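Local atomic coordinates of fatty acid synthase 1, isoform A (Drosophila melanogaster, PDB entry 6FN6), a protein that probably makes long-chain saturated fatty acids from acetyl-CoA and malonyl-CoA using NADPH, this chain being its dehydratase, enoylreductase and ketoreductase region. Residues Asp1033-Thr1037 with Asn1073-Ala1077; Phe1056-Val1062 with Pro1094-Trp1100. All coordinates share one frame. Residue numbers count along the deposited sequence, not the author numbering.

Contact 1: residues Asp1033-Thr1037 with Asn1073-Ala1077; sequences DPKVT and NYGLA
Residues Pro1034-Thr1037 form the first turn of helix 1034-1049, preceded by Asp1033 with psi 166°, while Asn1073-Ala1077 is helical throughout, near the start of helix 1072-1090. Both helices belong to the Rossmann-type ketoreductase domain, where they connect successive parallel strands. Lys1035 and Tyr1074 probably correspond to the catalytic lysine and tyrosine of short-chain dehydrogenase/reductase ketoreductases. The Thr1037 N to Asp1033 O bond (3.1 Å) winds up one turn, and Ala1077 N to Asn1073 O (3.0 Å) holds the other. The backbones come closest at Val1036 and Ala1077, with CA atoms 5.7 Å apart, and only about 230 Å² is buried in total. The small Ala1077 permits this approach: Val1036, chi1 t, sets CG2 3.7 Å from Ala1077 CA and 3.9 Å from its CB. Lys1035 runs m, t, m, m, so that its chain bends over Ala1077, CE lying 3.8 Å from Ala1077 CB. The amine turns back to its own segment, NZ standing 3.5 Å from Asp1033 OD2 in a salt bridge whose hydrogen bond is weak. Asp1033 (chi1 m, poorly ordered) also brings OD2 within 3.6 Å of Asn1073 CB, a packing contact. Leu1076 turns instead to helices 466-480 and 496-504 of the pseudo-ketoreductase part. Tyr1074, chi1 t, points CB away from the first helix, yet its ring skirts the lysine: CD1 lies 4.0 Å from Lys1035 CE.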
ATOM      1  N   ASP A1033     -47.412 -33.251 -42.879  1.00117.12           N
ATOM      2  CA  ASP A1033     -46.621 -33.602 -41.707  1.00122.97           C
ATOM      3  C   ASP A1033     -47.134 -32.867 -40.472  1.00125.49           C
ATOM      4  O   ASP A1033     -47.917 -31.925 -40.591  1.00112.40           O
ATOM      5  CB  ASP A1033     -45.145 -33.276 -41.941  1.00131.02           C
ATOM      6  CG  ASP A1033     -44.510 -34.172 -42.986  1.00140.31           C
ATOM      7  OD1 ASP A1033     -45.039 -35.279 -43.228  1.00142.18           O
ATOM      8  OD2 ASP A1033     -43.482 -33.768 -43.569  1.00141.79           O
ATOM      9  N   PRO A1034     -46.697 -33.300 -39.278  1.00110.71           N
ATOM     10  CA  PRO A1034     -47.046 -32.570 -38.053  1.00109.90           C
ATOM     11  C   PRO A1034     -46.535 -31.134 -38.060  1.00103.57           C
ATOM     12  O   PRO A1034     -47.107 -30.272 -37.390  1.00104.34           O
ATOM     13  CB  PRO A1034     -46.360 -33.384 -36.949  1.00113.50           C
ATOM     14  CG  PRO A1034     -46.191 -34.745 -37.523  1.00115.31           C
ATOM     15  CD  PRO A1034     -45.955 -34.540 -38.986  1.00114.33           C
ATOM     16  N   LYS A1035     -45.469 -30.884 -38.813  1.00 84.10           N
ATOM     17  CA  LYS A1035     -44.921 -29.541 -38.941  1.00 75.89           C
ATOM     18  C   LYS A1035     -45.916 -28.648 -39.678  1.00 67.55           C
ATOM     19  O   LYS A1035     -46.136 -27.495 -39.306  1.00 64.30           O
ATOM     20  CB  LYS A1035     -43.581 -29.582 -39.688  1.00 79.16           C
ATOM     21  CG  LYS A1035     -42.513 -30.433 -39.007  1.00 81.88           C
ATOM     22  CD  LYS A1035     -41.211 -30.476 -39.802  1.00 83.50           C
ATOM     23  CE  LYS A1035     -41.340 -31.304 -41.077  1.00 84.66           C
ATOM     24  NZ  LYS A1035     -41.661 -32.734 -40.802  1.00 84.95           N
ATOM     25  N   VAL A1036     -46.517 -29.205 -40.723  1.00 73.97           N
ATOM     26  CA  VAL A1036     -47.454 -28.482 -41.574  1.00 67.80           C
ATOM     27  C   VAL A1036     -48.786 -28.210 -40.875  1.00 64.91           C
ATOM     28  O   VAL A1036     -49.291 -27.087 -40.893  1.00 61.76           O
ATOM     29  CB  VAL A1036     -47.685 -29.260 -42.887  1.00 65.29           C
ATOM     30  CG1 VAL A1036     -48.768 -28.602 -43.737  1.00 64.23           C
ATOM     31  CG2 VAL A1036     -46.386 -29.377 -43.668  1.00 64.95           C
ATOM     32  N   THR A1037     -49.348 -29.244 -40.258  1.00 57.21           N
ATOM     33  CA  THR A1037     -50.703 -29.180 -39.713  1.00 57.21           C
ATOM     34  C   THR A1037     -50.860 -28.212 -38.539  1.00 46.89           C
ATOM     35  O   THR A1037     -51.906 -27.579 -38.392  1.00 42.42           O
ATOM     36  CB  THR A1037     -51.174 -30.576 -39.258  1.00 63.43           C
ATOM     37  OG1 THR A1037     -50.226 -31.134 -38.340  1.00 65.77           O
ATOM     38  CG2 THR A1037     -51.317 -31.500 -40.456  1.00 67.20           C
ATOM     39  N   ASN A1073     -40.031 -34.912 -47.915  1.00 97.97           N
ATOM     40  CA  ASN A1073     -41.137 -34.434 -47.091  1.00 90.04           C
ATOM     41  C   ASN A1073     -40.805 -33.129 -46.375  1.00 79.42           C
ATOM     42  O   ASN A1073     -41.699 -32.335 -46.084  1.00 69.60           O
ATOM     43  CB  ASN A1073     -41.532 -35.493 -46.062  1.00 93.21           C
ATOM     44  CG  ASN A1073     -42.519 -36.498 -46.612  1.00 95.84           C
ATOM     45  OD1 ASN A1073     -42.147 -37.602 -47.009  1.00 97.16           O
ATOM     46  ND2 ASN A1073     -43.790 -36.117 -46.639  1.00 95.25           N
ATOM     47  N   TYR A1074     -39.529 -32.907 -46.083  1.00 62.68           N
ATOM     48  CA  TYR A1074     -39.130 -31.674 -45.422  1.00 59.78           C
ATOM     49  C   TYR A1074     -39.298 -30.519 -46.401  1.00 56.24           C
ATOM     50  O   TYR A1074     -39.796 -29.450 -46.043  1.00 51.94           O
ATOM     51  CB  TYR A1074     -37.687 -31.752 -44.921  1.00 65.07           C
ATOM     52  CG  TYR A1074     -37.325 -30.646 -43.956  1.00 67.71           C
ATOM     53  CD1 TYR A1074     -37.683 -30.726 -42.617  1.00 69.72           C
ATOM     54  CD2 TYR A1074     -36.627 -29.521 -44.381  1.00 68.25           C
ATOM     55  CE1 TYR A1074     -37.358 -29.719 -41.728  1.00 69.42           C
ATOM     56  CE2 TYR A1074     -36.296 -28.507 -43.497  1.00 67.57           C
ATOM     57  CZ  TYR A1074     -36.665 -28.613 -42.173  1.00 67.49           C
ATOM     58  OH  TYR A1074     -36.343 -27.611 -41.286  1.00 64.12           O
ATOM     59  N   GLY A1075     -38.893 -30.745 -47.646  1.00 73.21           N
ATOM     60  CA  GLY A1075     -39.026 -29.742 -48.684  1.00 71.97           C
ATOM     61  C   GLY A1075     -40.473 -29.347 -48.901  1.00 69.29           C
ATOM     62  O   GLY A1075     -40.778 -28.184 -49.167  1.00 68.70           O
ATOM     63  N   LEU A1076     -41.369 -30.323 -48.787  1.00 43.72           N
ATOM     64  CA  LEU A1076     -42.793 -30.078 -48.976  1.00 42.06           C
ATOM     65  C   LEU A1076     -43.368 -29.324 -47.785  1.00 39.64           C
ATOM     66  O   LEU A1076     -44.331 -28.572 -47.923  1.00 39.13           O
ATOM     67  CB  LEU A1076     -43.542 -31.395 -49.186  1.00 49.74           C
ATOM     68  CG  LEU A1076     -43.385 -32.037 -50.567  1.00 56.12           C
ATOM     69  CD1 LEU A1076     -43.917 -33.463 -50.568  1.00 60.23           C
ATOM     70  CD2 LEU A1076     -44.090 -31.206 -51.631  1.00 60.28           C
ATOM     71  N   ALA A1077     -42.784 -29.535 -46.610  1.00 51.40           N
ATOM     72  CA  ALA A1077     -43.206 -28.811 -45.419  1.00 49.19           C
ATOM     73  C   ALA A1077     -42.869 -27.335 -45.591  1.00 46.99           C
ATOM     74  O   ALA A1077     -43.643 -26.461 -45.200  1.00 45.65           O
ATOM     75  CB  ALA A1077     -42.543 -29.378 -44.178  1.00 49.84           C
TER

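Contact 2: residues Phe1056-Val1062 with Pro1094-Trp1100; sequences FICFSSV and PGTAIQW
Strands 1056-1060 and 1096-1099 run parallel, and their axes approach to 4.7 Å at an angle of 19°, pairing Ile1057 with Thr1096 through Ser1060 with Gln1099. Bonds alternate: Thr1096 N to Phe1056 O (3.0 Å), Cys1058 N to Thr1096 O (3.0 Å), Ile1098 N to Cys1058 O (2.8 Å), a weak Ser1060 N to Ile1098 O (3.1 Å) and Trp1100 N to Ser1060 O (3.1 Å). Ile1057 and Phe1059 bond outward to strand 1005-1011; Ala1097 bonds to Phe1161 and Tyr1163. A water accepts from Phe1056 N (3.3 Å) and lies 2.7 Å from Thr1096 OG1. On one face Ile1057 CG2 meets Ile1098 CG1 at 3.7 Å, and Phe1059 CD1 (chi1 m) meets Ile1098 CB at 3.7 Å. On the other face, toward helix 1072-1090, Ser1060 OG bonds Asn1078 OD1 and Gln1099 NE2 bonds Glu1082 OE2. With helix 1072-1090 joining the strands, this is a beta-alpha-beta crossover of the ketoreductase Rossmann fold.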
ATOM      1  N   PHE A1056     -46.260 -13.605 -37.418  1.00 31.78           N
ATOM      2  CA  PHE A1056     -46.523 -15.018 -37.634  1.00 31.25           C
ATOM      3  C   PHE A1056     -45.374 -15.542 -38.476  1.00 31.08           C
ATOM      4  O   PHE A1056     -45.385 -15.421 -39.703  1.00 31.38           O
ATOM      5  CB  PHE A1056     -47.865 -15.243 -38.333  1.00 31.83           C
ATOM      6  CG  PHE A1056     -48.304 -16.684 -38.366  1.00 32.04           C
ATOM      7  CD1 PHE A1056     -47.794 -17.556 -39.314  1.00 32.10           C
ATOM      8  CD2 PHE A1056     -49.240 -17.161 -37.465  1.00 32.32           C
ATOM      9  CE1 PHE A1056     -48.198 -18.881 -39.352  1.00 32.43           C
ATOM     10  CE2 PHE A1056     -49.649 -18.484 -37.500  1.00 32.64           C
ATOM     11  CZ  PHE A1056     -49.126 -19.343 -38.447  1.00 32.68           C
ATOM     12  N   ILE A1057     -44.372 -16.105 -37.810  1.00 30.71           N
ATOM     13  CA  ILE A1057     -43.115 -16.448 -38.462  1.00 30.63           C
ATOM     14  C   ILE A1057     -42.872 -17.954 -38.412  1.00 30.79           C
ATOM     15  O   ILE A1057     -43.120 -18.599 -37.396  1.00 30.72           O
ATOM     16  CB  ILE A1057     -41.942 -15.670 -37.825  1.00 30.20           C
ATOM     17  CG1 ILE A1057     -42.211 -14.165 -37.932  1.00 30.22           C
ATOM     18  CG2 ILE A1057     -40.619 -16.040 -38.492  1.00 30.25           C
ATOM     19  CD1 ILE A1057     -41.201 -13.292 -37.241  1.00 29.87           C
ATOM     20  N   CYS A1058     -42.393 -18.496 -39.528  1.00 34.89           N
ATOM     21  CA  CYS A1058     -42.052 -19.909 -39.639  1.00 36.52           C
ATOM     22  C   CYS A1058     -40.575 -20.071 -39.996  1.00 39.28           C
ATOM     23  O   CYS A1058     -40.144 -19.635 -41.062  1.00 45.26           O
ATOM     24  CB  CYS A1058     -42.921 -20.591 -40.702  1.00 40.85           C
ATOM     25  SG  CYS A1058     -44.711 -20.467 -40.440  1.00 38.42           S
ATOM     26  N   PHE A1059     -39.801 -20.688 -39.105  1.00 32.15           N
ATOM     27  CA  PHE A1059     -38.378 -20.929 -39.361  1.00 33.92           C
ATOM     28  C   PHE A1059     -38.112 -22.336 -39.891  1.00 37.89           C
ATOM     29  O   PHE A1059     -38.822 -23.283 -39.551  1.00 42.04           O
ATOM     30  CB  PHE A1059     -37.559 -20.706 -38.087  1.00 35.96           C
ATOM     31  CG  PHE A1059     -37.581 -19.291 -37.592  1.00 36.38           C
ATOM     32  CD1 PHE A1059     -36.662 -18.367 -38.066  1.00 35.25           C
ATOM     33  CD2 PHE A1059     -38.515 -18.881 -36.659  1.00 35.34           C
ATOM     34  CE1 PHE A1059     -36.678 -17.063 -37.619  1.00 32.43           C
ATOM     35  CE2 PHE A1059     -38.535 -17.576 -36.207  1.00 33.76           C
ATOM     36  CZ  PHE A1059     -37.614 -16.665 -36.688  1.00 31.97           C
ATOM     37  N   SER A1060     -37.078 -22.463 -40.718  1.00 34.31           N
ATOM     38  CA  SER A1060     -36.691 -23.750 -41.289  1.00 39.94           C
ATOM     39  C   SER A1060     -35.428 -23.614 -42.137  1.00 49.35           C
ATOM     40  O   SER A1060     -34.935 -22.509 -42.360  1.00 47.03           O
ATOM     41  CB  SER A1060     -37.826 -24.327 -42.137  1.00 37.94           C
ATOM     42  OG  SER A1060     -38.243 -23.400 -43.124  1.00 37.38           O
ATOM     43  N   SER A1061     -34.907 -24.750 -42.594  1.00 72.14           N
ATOM     44  CA  SER A1061     -33.767 -24.778 -43.506  1.00 78.97           C
ATOM     45  C   SER A1061     -34.210 -25.228 -44.900  1.00 81.96           C
ATOM     46  O   SER A1061     -35.282 -25.811 -45.059  1.00 83.22           O
ATOM     47  CB  SER A1061     -32.674 -25.705 -42.972  1.00 81.32           C
ATOM     48  OG  SER A1061     -31.539 -25.694 -43.819  1.00 83.75           O
ATOM     49  N   VAL A1062     -33.380 -24.958 -45.903  1.00 83.28           N
ATOM     50  CA  VAL A1062     -33.695 -25.317 -47.281  1.00 86.08           C
ATOM     51  C   VAL A1062     -33.540 -26.821 -47.490  1.00 93.84           C
ATOM     52  O   VAL A1062     -32.662 -27.453 -46.901  1.00 94.33           O
ATOM     53  CB  VAL A1062     -32.807 -24.537 -48.275  1.00 83.29           C
ATOM     54  CG1 VAL A1062     -33.169 -24.883 -49.719  1.00 84.32           C
ATOM     55  CG2 VAL A1062     -32.928 -23.040 -48.040  1.00 79.62           C
ATOM     56  N   PRO A1094     -50.191 -10.708 -40.850  1.00 33.85           N
ATOM     57  CA  PRO A1094     -48.733 -10.852 -40.845  1.00 33.23           C
ATOM     58  C   PRO A1094     -48.324 -12.281 -41.159  1.00 33.83           C
ATOM     59  O   PRO A1094     -48.937 -13.217 -40.647  1.00 33.25           O
ATOM     60  CB  PRO A1094     -48.334 -10.478 -39.413  1.00 32.80           C
ATOM     61  CG  PRO A1094     -49.502  -9.760 -38.839  1.00 33.38           C
ATOM     62  CD  PRO A1094     -50.714 -10.294 -39.537  1.00 33.91           C
ATOM     63  N   GLY A1095     -47.298 -12.449 -41.983  1.00 32.79           N
ATOM     64  CA  GLY A1095     -46.816 -13.774 -42.313  1.00 32.61           C
ATOM     65  C   GLY A1095     -45.451 -13.714 -42.947  1.00 32.56           C
ATOM     66  O   GLY A1095     -45.253 -13.038 -43.955  1.00 33.03           O
ATOM     67  N   THR A1096     -44.515 -14.456 -42.369  1.00 32.11           N
ATOM     68  CA  THR A1096     -43.134 -14.424 -42.813  1.00 32.10           C
ATOM     69  C   THR A1096     -42.530 -15.808 -42.701  1.00 32.01           C
ATOM     70  O   THR A1096     -42.581 -16.431 -41.642  1.00 31.61           O
ATOM     71  CB  THR A1096     -42.283 -13.442 -41.972  1.00 31.67           C
ATOM     72  OG1 THR A1096     -42.987 -12.207 -41.797  1.00 31.80           O
ATOM     73  CG2 THR A1096     -40.949 -13.171 -42.654  1.00 31.90           C
ATOM     74  N   ALA A1097     -41.970 -16.292 -43.800  1.00 32.54           N
ATOM     75  CA  ALA A1097     -41.243 -17.549 -43.788  1.00 32.66           C
ATOM     76  C   ALA A1097     -39.754 -17.240 -43.847  1.00 32.68           C
ATOM     77  O   ALA A1097     -39.299 -16.522 -44.739  1.00 33.13           O
ATOM     78  CB  ALA A1097     -41.665 -18.426 -44.949  1.00 33.41           C
ATOM     79  N   ILE A1098     -39.004 -17.771 -42.884  1.00 38.17           N
ATOM     80  CA  ILE A1098     -37.567 -17.544 -42.811  1.00 35.45           C
ATOM     81  C   ILE A1098     -36.852 -18.850 -43.115  1.00 38.89           C
ATOM     82  O   ILE A1098     -37.068 -19.855 -42.441  1.00 39.60           O
ATOM     83  CB  ILE A1098     -37.153 -16.994 -41.429  1.00 31.55           C
ATOM     84  CG1 ILE A1098     -37.963 -15.743 -41.074  1.00 31.16           C
ATOM     85  CG2 ILE A1098     -35.661 -16.685 -41.394  1.00 31.65           C
ATOM     86  CD1 ILE A1098     -37.799 -14.591 -42.045  1.00 31.57           C
ATOM     87  N   GLN A1099     -35.998 -18.825 -44.132  1.00 40.98           N
ATOM     88  CA  GLN A1099     -35.253 -20.007 -44.548  1.00 47.72           C
ATOM     89  C   GLN A1099     -33.747 -19.770 -44.519  1.00 51.19           C
ATOM     90  O   GLN A1099     -33.263 -18.741 -44.989  1.00 48.25           O
ATOM     91  CB  GLN A1099     -35.685 -20.442 -45.949  1.00 49.90           C
ATOM     92  CG  GLN A1099     -37.068 -21.053 -45.990  1.00 49.24           C
ATOM     93  CD  GLN A1099     -37.504 -21.413 -47.392  1.00 50.69           C
ATOM     94  OE1 GLN A1099     -36.774 -21.185 -48.359  1.00 50.52           O
ATOM     95  NE2 GLN A1099     -38.698 -21.978 -47.513  1.00 52.06           N
ATOM     96  N   TRP A1100     -33.017 -20.742 -43.980  1.00 61.99           N
ATOM     97  CA  TRP A1100     -31.562 -20.671 -43.900  1.00 68.03           C
ATOM     98  C   TRP A1100     -30.933 -21.231 -45.171  1.00 65.68           C
ATOM     99  O   TRP A1100     -29.894 -21.889 -45.128  1.00 63.45           O
ATOM    100  CB  TRP A1100     -31.059 -21.445 -42.678  1.00 75.19           C
ATOM    101  CG  TRP A1100     -31.296 -20.742 -41.383  1.00 82.18           C
ATOM    102  CD1 TRP A1100     -32.475 -20.651 -40.703  1.00 85.57           C
ATOM    103  CD2 TRP A1100     -30.324 -20.043 -40.598  1.00 87.64           C
ATOM    104  NE1 TRP A1100     -32.299 -19.929 -39.547  1.00 88.50           N
ATOM    105  CE2 TRP A1100     -30.987 -19.545 -39.459  1.00 88.64           C
ATOM    106  CE3 TRP A1100     -28.958 -19.786 -40.750  1.00 90.89           C
ATOM    107  CZ2 TRP A1100     -30.330 -18.806 -38.477  1.00 90.28           C
ATOM    108  CZ3 TRP A1100     -28.308 -19.051 -39.774  1.00 92.71           C
ATOM    109  CH2 TRP A1100     -28.994 -18.570 -38.652  1.00 91.49           C
TER
HETATM  110  O   HOH W   1     -44.657 -11.998 -39.748  1.00 34.58           O

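How the contacts relate
Chain order interleaves the contacts: helix 1034-1049 leads to strand 1055-1060, and helix 1072-1090 follows before strand 1096-1099. Contact 1 thus joins the two helices and contact 2 the two strands, their centres 13 Å apart. Tyr1074 bridges them, with CE2 3.3 Å from Ser1061 O and OH 3.7 Å from Ser1060 CB; OH also makes a weak hydrogen bond to Ser1061 N. By sequence and position Ser1061, Tyr1074, Lys1035 and Asn1078 match the family's ketoreductase set, but are not drawn together as an active arrangement here: Tyr1074 OH stands 7.4 Å from Lys1035 NZ and 5.8 Å from Ser1061 OG. They are distinct from the predicted dehydratase residues His24 and Asp175.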